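Local coordinates for protein glycosyl hydrolase (PDB 7LR8) that probably hydrolyses the beta-1,4 bond of the mannosyl-N-acetylglucosamine core disaccharide during N-glycan breakdown, as a family 5 glycoside hydrolase, at residues R115-A129 / D166-M180. The protein carries 1 engineered substitution. Residues are numbered along the deposited sequence; the frame is centred on the assembly and turned at random. Where two conformers were deposited one is given.
With AE3 (2-(2-ethoxyethoxy)ethanol), chain F.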
loop_
_atom_site.group_PDB
_atom_site.type_symbol
_atom_site.label_atom_id
_atom_site.label_comp_id
_atom_site.label_asym_id
_atom_site.label_seq_id
_atom_site.Cartn_x
_atom_site.Cartn_y
_atom_site.Cartn_z
ATOM N N ARG B 115 6.890 -5.589 8.518
ATOM C CA ARG B 115 5.971 -5.040 9.508
ATOM C C ARG B 115 6.739 -4.461 10.685
ATOM O O ARG B 115 7.465 -5.179 11.381
ATOM C CB ARG B 115 5.005 -6.115 9.986
ATOM C CG ARG B 115 3.972 -5.607 10.974
ATOM C CD ARG B 115 3.018 -4.579 10.337
ATOM N NE ARG B 115 2.031 -4.078 11.288
ATOM C CZ ARG B 115 0.829 -4.610 11.461
ATOM N NH1 ARG B 115 0.464 -5.683 10.759
ATOM N NH2 ARG B 115 -0.011 -4.081 12.350
ATOM N N ARG B 116 6.575 -3.160 10.903
ATOM C CA ARG B 116 7.291 -2.435 11.946
ATOM C C ARG B 116 6.337 -1.397 12.508
ATOM O O ARG B 116 5.769 -0.612 11.748
ATOM C CB ARG B 116 8.563 -1.772 11.403
ATOM C CG ARG B 116 9.664 -2.758 11.059
ATOM C CD ARG B 116 10.866 -2.063 10.458
ATOM N NE ARG B 116 10.647 -1.630 9.084
ATOM C CZ ARG B 116 11.584 -1.061 8.327
ATOM N NH1 ARG B 116 12.816 -0.851 8.822
ATOM N NH2 ARG B 116 11.305 -0.718 7.077
ATOM N N ASN B 117 6.158 -1.423 13.829
ATOM C CA ASN B 117 5.133 -0.620 14.500
ATOM C C ASN B 117 5.272 0.863 14.147
ATOM O O ASN B 117 6.357 1.441 14.275
ATOM C CB ASN B 117 5.260 -0.859 16.015
ATOM C CG ASN B 117 4.139 -0.232 16.829
ATOM O OD1 ASN B 117 3.920 0.962 16.757
ATOM N ND2 ASN B 117 3.450 -1.042 17.643
ATOM N N LEU B 118 4.151 1.472 13.706
ATOM C CA LEU B 118 4.157 2.852 13.216
ATOM C C LEU B 118 4.553 3.835 14.297
ATOM O O LEU B 118 5.031 4.936 13.990
ATOM C CB LEU B 118 2.769 3.249 12.684
ATOM C CG LEU B 118 2.317 2.583 11.396
ATOM C CD1 LEU B 118 0.940 3.163 11.014
ATOM C CD2 LEU B 118 3.350 2.789 10.290
ATOM N N PHE B 119 4.349 3.470 15.561
ATOM C CA PHE B 119 4.562 4.393 16.662
ATOM C C PHE B 119 5.838 4.139 17.452
ATOM O O PHE B 119 6.286 5.049 18.157
ATOM C CB PHE B 119 3.378 4.338 17.619
ATOM C CG PHE B 119 2.056 4.577 16.951
ATOM C CD1 PHE B 119 1.695 5.851 16.558
ATOM C CD2 PHE B 119 1.187 3.521 16.694
ATOM C CE1 PHE B 119 0.478 6.082 15.935
ATOM C CE2 PHE B 119 -0.046 3.743 16.077
ATOM C CZ PHE B 119 -0.389 5.027 15.694
ATOM N N THR B 120 6.434 2.945 17.358
ATOM C CA THR B 120 7.588 2.589 18.185
ATOM C C THR B 120 8.815 2.094 17.427
ATOM O O THR B 120 9.901 2.046 18.030
ATOM C CB THR B 120 7.220 1.507 19.218
ATOM O OG1 THR B 120 6.909 0.275 18.545
ATOM C CG2 THR B 120 6.034 1.958 20.085
ATOM N N ASP B 121 8.697 1.681 16.165
ATOM C CA ASP B 121 9.873 1.129 15.497
ATOM C C ASP B 121 10.899 2.229 15.260
ATOM O O ASP B 121 10.573 3.241 14.644
ATOM C CB ASP B 121 9.526 0.486 14.163
ATOM C CG ASP B 121 10.754 -0.089 13.488
ATOM O OD1 ASP B 121 11.104 -1.255 13.807
ATOM O OD2 ASP B 121 11.400 0.630 12.684
ATOM N N PRO B 122 12.157 2.048 15.685
ATOM C CA PRO B 122 13.122 3.155 15.560
ATOM C C PRO B 122 13.304 3.644 14.136
ATOM O O PRO B 122 13.447 4.851 13.915
ATOM C CB PRO B 122 14.425 2.553 16.119
ATOM C CG PRO B 122 13.993 1.381 16.940
ATOM C CD PRO B 122 12.748 0.844 16.291
ATOM N N ASP B 123 13.330 2.740 13.159
ATOM C CA ASP B 123 13.605 3.163 11.790
ATOM C C ASP B 123 12.368 3.758 11.119
ATOM O O ASP B 123 12.484 4.750 10.392
ATOM C CB ASP B 123 14.168 1.992 10.983
ATOM C CG ASP B 123 15.551 1.565 11.478
ATOM O OD1 ASP B 123 16.350 2.463 11.831
ATOM O OD2 ASP B 123 15.830 0.346 11.526
ATOM N N VAL B 124 11.179 3.204 11.375
ATOM C CA VAL B 124 9.962 3.795 10.815
ATOM C C VAL B 124 9.743 5.186 11.385
ATOM O O VAL B 124 9.386 6.121 10.658
ATOM C CB VAL B 124 8.748 2.895 11.081
ATOM C CG1 VAL B 124 7.421 3.655 10.719
ATOM C CG2 VAL B 124 8.884 1.604 10.292
ATOM N N VAL B 125 9.962 5.340 12.691
ATOM C CA VAL B 125 9.735 6.619 13.354
ATOM C C VAL B 125 10.741 7.652 12.875
ATOM O O VAL B 125 10.396 8.815 12.653
ATOM C CB VAL B 125 9.769 6.443 14.882
ATOM C CG1 VAL B 125 9.821 7.804 15.585
ATOM C CG2 VAL B 125 8.544 5.682 15.337
ATOM N N SER B 126 11.995 7.249 12.674
ATOM C CA SER B 126 12.953 8.190 12.116
ATOM C C SER B 126 12.550 8.567 10.696
ATOM O O SER B 126 12.706 9.723 10.279
ATOM C CB SER B 126 14.363 7.580 12.164
ATOM O OG SER B 126 15.184 8.059 11.112
ATOM N N GLY B 127 12.020 7.602 9.946
ATOM C CA GLY B 127 11.548 7.900 8.604
ATOM C C GLY B 127 10.378 8.869 8.590
ATOM O O GLY B 127 10.313 9.756 7.735
ATOM N N GLN B 128 9.441 8.703 9.529
ATOM C CA GLN B 128 8.286 9.606 9.617
ATOM C C GLN B 128 8.722 11.014 9.981
ATOM O O GLN B 128 8.212 11.993 9.417
ATOM C CB GLN B 128 7.288 9.115 10.659
ATOM C CG GLN B 128 6.629 7.786 10.363
ATOM C CD GLN B 128 6.034 7.213 11.619
ATOM O OE1 GLN B 128 6.508 7.504 12.719
ATOM N NE2 GLN B 128 4.983 6.410 11.475
ATOM N N ALA B 129 9.661 11.135 10.930
ATOM C CA ALA B 129 10.144 12.446 11.352
ATOM C C ALA B 129 10.816 13.177 10.202
ATOM O O ALA B 129 10.610 14.383 10.023
ATOM C CB ALA B 129 11.103 12.296 12.541
ATOM N N ASP B 166 -1.382 -1.426 15.376
ATOM C CA ASP B 166 -0.042 -1.282 15.953
ATOM C C ASP B 166 -0.249 -0.765 17.368
ATOM O O ASP B 166 -0.445 0.439 17.581
ATOM C CB ASP B 166 0.820 -0.314 15.149
ATOM C CG ASP B 166 1.356 -0.920 13.881
ATOM O OD1 ASP B 166 1.403 -2.162 13.797
ATOM O OD2 ASP B 166 1.726 -0.151 12.975
ATOM N N ARG B 167 -0.202 -1.667 18.337
ATOM C CA ARG B 167 -0.569 -1.311 19.696
ATOM C C ARG B 167 0.518 -0.474 20.359
ATOM O O ARG B 167 1.715 -0.677 20.128
ATOM C CB ARG B 167 -0.864 -2.570 20.509
ATOM C CG ARG B 167 -2.145 -3.246 20.035
ATOM C CD ARG B 167 -2.678 -4.287 21.000
ATOM N NE ARG B 167 -3.852 -4.948 20.435
ATOM C CZ ARG B 167 -3.795 -5.905 19.512
ATOM N NH1 ARG B 167 -2.621 -6.321 19.055
ATOM N NH2 ARG B 167 -4.912 -6.450 19.047
ATOM N N VAL B 168 0.093 0.480 21.184
ATOM C CA VAL B 168 1.010 1.353 21.905
ATOM C C VAL B 168 0.381 1.715 23.238
ATOM O O VAL B 168 -0.843 1.773 23.370
ATOM C CB VAL B 168 1.332 2.639 21.110
ATOM C CG1 VAL B 168 2.415 2.363 20.115
ATOM C CG2 VAL B 168 0.058 3.182 20.435
ATOM N N THR B 169 1.230 1.984 24.220
ATOM C CA THR B 169 0.752 2.510 25.485
ATOM C C THR B 169 0.502 4.002 25.327
ATOM O O THR B 169 0.993 4.620 24.381
ATOM C CB THR B 169 1.774 2.272 26.596
ATOM O OG1 THR B 169 2.921 3.111 26.390
ATOM C CG2 THR B 169 2.207 0.812 26.621
ATOM N N PRO B 170 -0.278 4.602 26.226
ATOM C CA PRO B 170 -0.432 6.066 26.174
ATOM C C PRO B 170 0.891 6.805 26.276
ATOM O O PRO B 170 1.092 7.800 25.572
ATOM C CB PRO B 170 -1.354 6.356 27.365
ATOM C CG PRO B 170 -2.163 5.096 27.510
ATOM C CD PRO B 170 -1.197 3.985 27.203
ATOM N N GLU B 171 1.821 6.327 27.110
ATOM C CA GLU B 171 3.115 6.995 27.219
ATOM C C GLU B 171 3.878 6.952 25.899
ATOM O O GLU B 171 4.523 7.937 25.516
ATOM C CB GLU B 171 3.951 6.368 28.338
ATOM C CG GLU B 171 5.228 7.143 28.648
ATOM C CD GLU B 171 6.343 6.264 29.195
ATOM O OE1 GLU B 171 6.042 5.161 29.700
ATOM O OE2 GLU B 171 7.522 6.678 29.119
ATOM N N GLN B 172 3.826 5.815 25.192
ATOM C CA GLN B 172 4.489 5.725 23.897
ATOM C C GLN B 172 3.808 6.611 22.862
ATOM O O GLN B 172 4.479 7.198 22.003
ATOM C CB GLN B 172 4.514 4.277 23.414
ATOM C CG GLN B 172 5.392 3.365 24.247
ATOM C CD GLN B 172 5.219 1.904 23.876
ATOM O OE1 GLN B 172 4.116 1.455 23.580
ATOM N NE2 GLN B 172 6.314 1.153 23.892
ATOM N N ALA B 173 2.480 6.720 22.929
ATOM C CA ALA B 173 1.764 7.601 22.010
ATOM C C ALA B 173 2.185 9.055 22.210
ATOM O O ALA B 173 2.453 9.777 21.238
ATOM C CB ALA B 173 0.252 7.439 22.198
ATOM N N GLY B 174 2.237 9.502 23.468
ATOM C CA GLY B 174 2.646 10.870 23.746
ATOM C C GLY B 174 4.075 11.147 23.320
ATOM O O GLY B 174 4.374 12.211 22.767
ATOM N N ASP B 175 4.977 10.197 23.575
ATOM C CA ASP B 175 6.366 10.356 23.151
ATOM C C ASP B 175 6.472 10.449 21.632
ATOM O O ASP B 175 7.235 11.270 21.105
ATOM C CB ASP B 175 7.217 9.200 23.680
ATOM C CG ASP B 175 7.513 9.313 25.171
ATOM O OD1 ASP B 175 7.423 10.422 25.725
ATOM O OD2 ASP B 175 7.857 8.282 25.789
ATOM N N TRP B 176 5.716 9.612 20.913
ATOM C CA TRP B 176 5.721 9.647 19.453
ATOM C C TRP B 176 5.215 10.987 18.937
ATOM O O TRP B 176 5.822 11.595 18.047
ATOM C CB TRP B 176 4.859 8.505 18.904
ATOM C CG TRP B 176 4.824 8.430 17.418
ATOM C CD1 TRP B 176 5.776 7.878 16.596
ATOM C CD2 TRP B 176 3.790 8.919 16.565
ATOM N NE1 TRP B 176 5.382 7.991 15.282
ATOM C CE2 TRP B 176 4.163 8.620 15.236
ATOM C CE3 TRP B 176 2.570 9.572 16.797
ATOM C CZ2 TRP B 176 3.377 8.974 14.139
ATOM C CZ3 TRP B 176 1.771 9.910 15.700
ATOM C CH2 TRP B 176 2.175 9.608 14.392
ATOM N N LEU B 177 4.086 11.455 19.482
ATOM C CA LEU B 177 3.538 12.741 19.069
ATOM C C LEU B 177 4.563 13.854 19.247
ATOM O O LEU B 177 4.745 14.692 18.356
ATOM C CB LEU B 177 2.282 13.049 19.878
ATOM C CG LEU B 177 1.000 12.290 19.540
ATOM C CD1 LEU B 177 -0.076 12.690 20.557
ATOM C CD2 LEU B 177 0.562 12.612 18.129
ATOM N N ARG B 178 5.233 13.893 20.404
ATOM C CA ARG B 178 6.208 14.954 20.646
ATOM C C ARG B 178 7.356 14.883 19.649
ATOM O O ARG B 178 7.853 15.918 19.184
ATOM C CB ARG B 178 6.737 14.875 22.078
ATOM C CG ARG B 178 5.856 15.628 23.062
ATOM C CD ARG B 178 6.366 15.515 24.485
ATOM N NE ARG B 178 6.050 14.211 25.055
ATOM C CZ ARG B 178 4.984 13.965 25.809
ATOM N NH1 ARG B 178 4.776 12.744 26.281
ATOM N NH2 ARG B 178 4.136 14.940 26.097
ATOM N N ARG B 179 7.789 13.668 19.307
ATOM C CA ARG B 179 8.855 13.519 18.324
ATOM C C ARG B 179 8.400 13.984 16.945
ATOM O O ARG B 179 9.149 14.668 16.239
ATOM C CB ARG B 179 9.317 12.070 18.275
ATOM C CG ARG B 179 10.434 11.829 17.296
ATOM C CD ARG B 179 11.248 10.637 17.710
ATOM N NE ARG B 179 12.343 10.432 16.777
ATOM C CZ ARG B 179 12.977 9.277 16.619
ATOM N NH1 ARG B 179 12.622 8.224 17.347
ATOM N NH2 ARG B 179 13.961 9.184 15.736
ATOM N N MET B 180 7.179 13.617 16.546
ATOM C CA MET B 180 6.648 14.075 15.264
ATOM C C MET B 180 6.546 15.592 15.225
ATOM O O MET B 180 6.951 16.228 14.243
ATOM C CB MET B 180 5.286 13.439 14.988
ATOM C CG MET B 180 5.325 11.913 14.810
ATOM S SD MET B 180 6.401 11.384 13.441
ATOM C CE MET B 180 7.822 10.812 14.353
HETATM C C1 AE3 F . 15.544 7.537 20.903
HETATM C C2 AE3 F . 15.282 6.034 20.893
HETATM O O2 AE3 F . 15.040 5.604 19.585
HETATM C C3 AE3 F . 13.987 4.690 19.490
HETATM C C4 AE3 F . 12.818 5.351 18.765
HETATM O O3 AE3 F . 11.612 4.782 19.189
HETATM C C5 AE3 F . 10.482 5.267 18.519
HETATM C C6 AE3 F . 9.768 6.307 19.381
HETATM O O4 AE3 F . 10.299 7.578 19.127
HETATM O O HOH W 1 3.127 -1.345 11.008
HETATM O O HOH W 2 6.687 5.752 20.888
HETATM O O HOH W 3 14.449 6.357 15.973
#
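D166 meets R115 and L118 with its two carboxylate oxygens. OD1 of D166 takes a side-on salt bridge from R115, 2.8 Å from NH2 and 3.2 Å from NE, close to the guanidinium plane. OD2 of D166 accepts from the backbone N of L118 at 3.0 Å, from well above the carboxylate plane. The amide of N117 stacks along the D166 side chain, roughly parallel to the carboxylate. N117 ND2 donates to R167 O, while N117 OD1 closes an Asx turn on F119 N. The backbone O of D166 is buried without a polar partner. V168 CG1 packs on F119 CB and T120 CG2. T169 and Q172 form a capping box at the start of their helix, and a water joins Q172 O to F119 O.

W176 packs between F119 and M180, with its NE1 toward Q128. Its CG lies anti to the backbone N (chi1 -179°), which carries the indole toward F119. The F119 ring meets one indole face edge-on, T-shaped, with planes at 83°. M180 CG covers the opposite face. W176 NE1 donates in the ring plane to Q128 OE1 at 2.8 Å. Q128 NE2 in turn binds L118 O, so the amide's orientation is fixed. R179 lays its guanidinium over V125 CG1, and its NH1 donates to O4 of the bound 2-(2-ethoxyethoxy)ethanol at 3.0 Å. The M180 methyl fills in against V125 and A129.

Helices 122-139 and 170-187 are neighbours on the outside of the (beta/alpha)8 barrel, their short segments running 36° apart. Strand 145-152 lies between them in sequence, and its V150 touches W176 and M180.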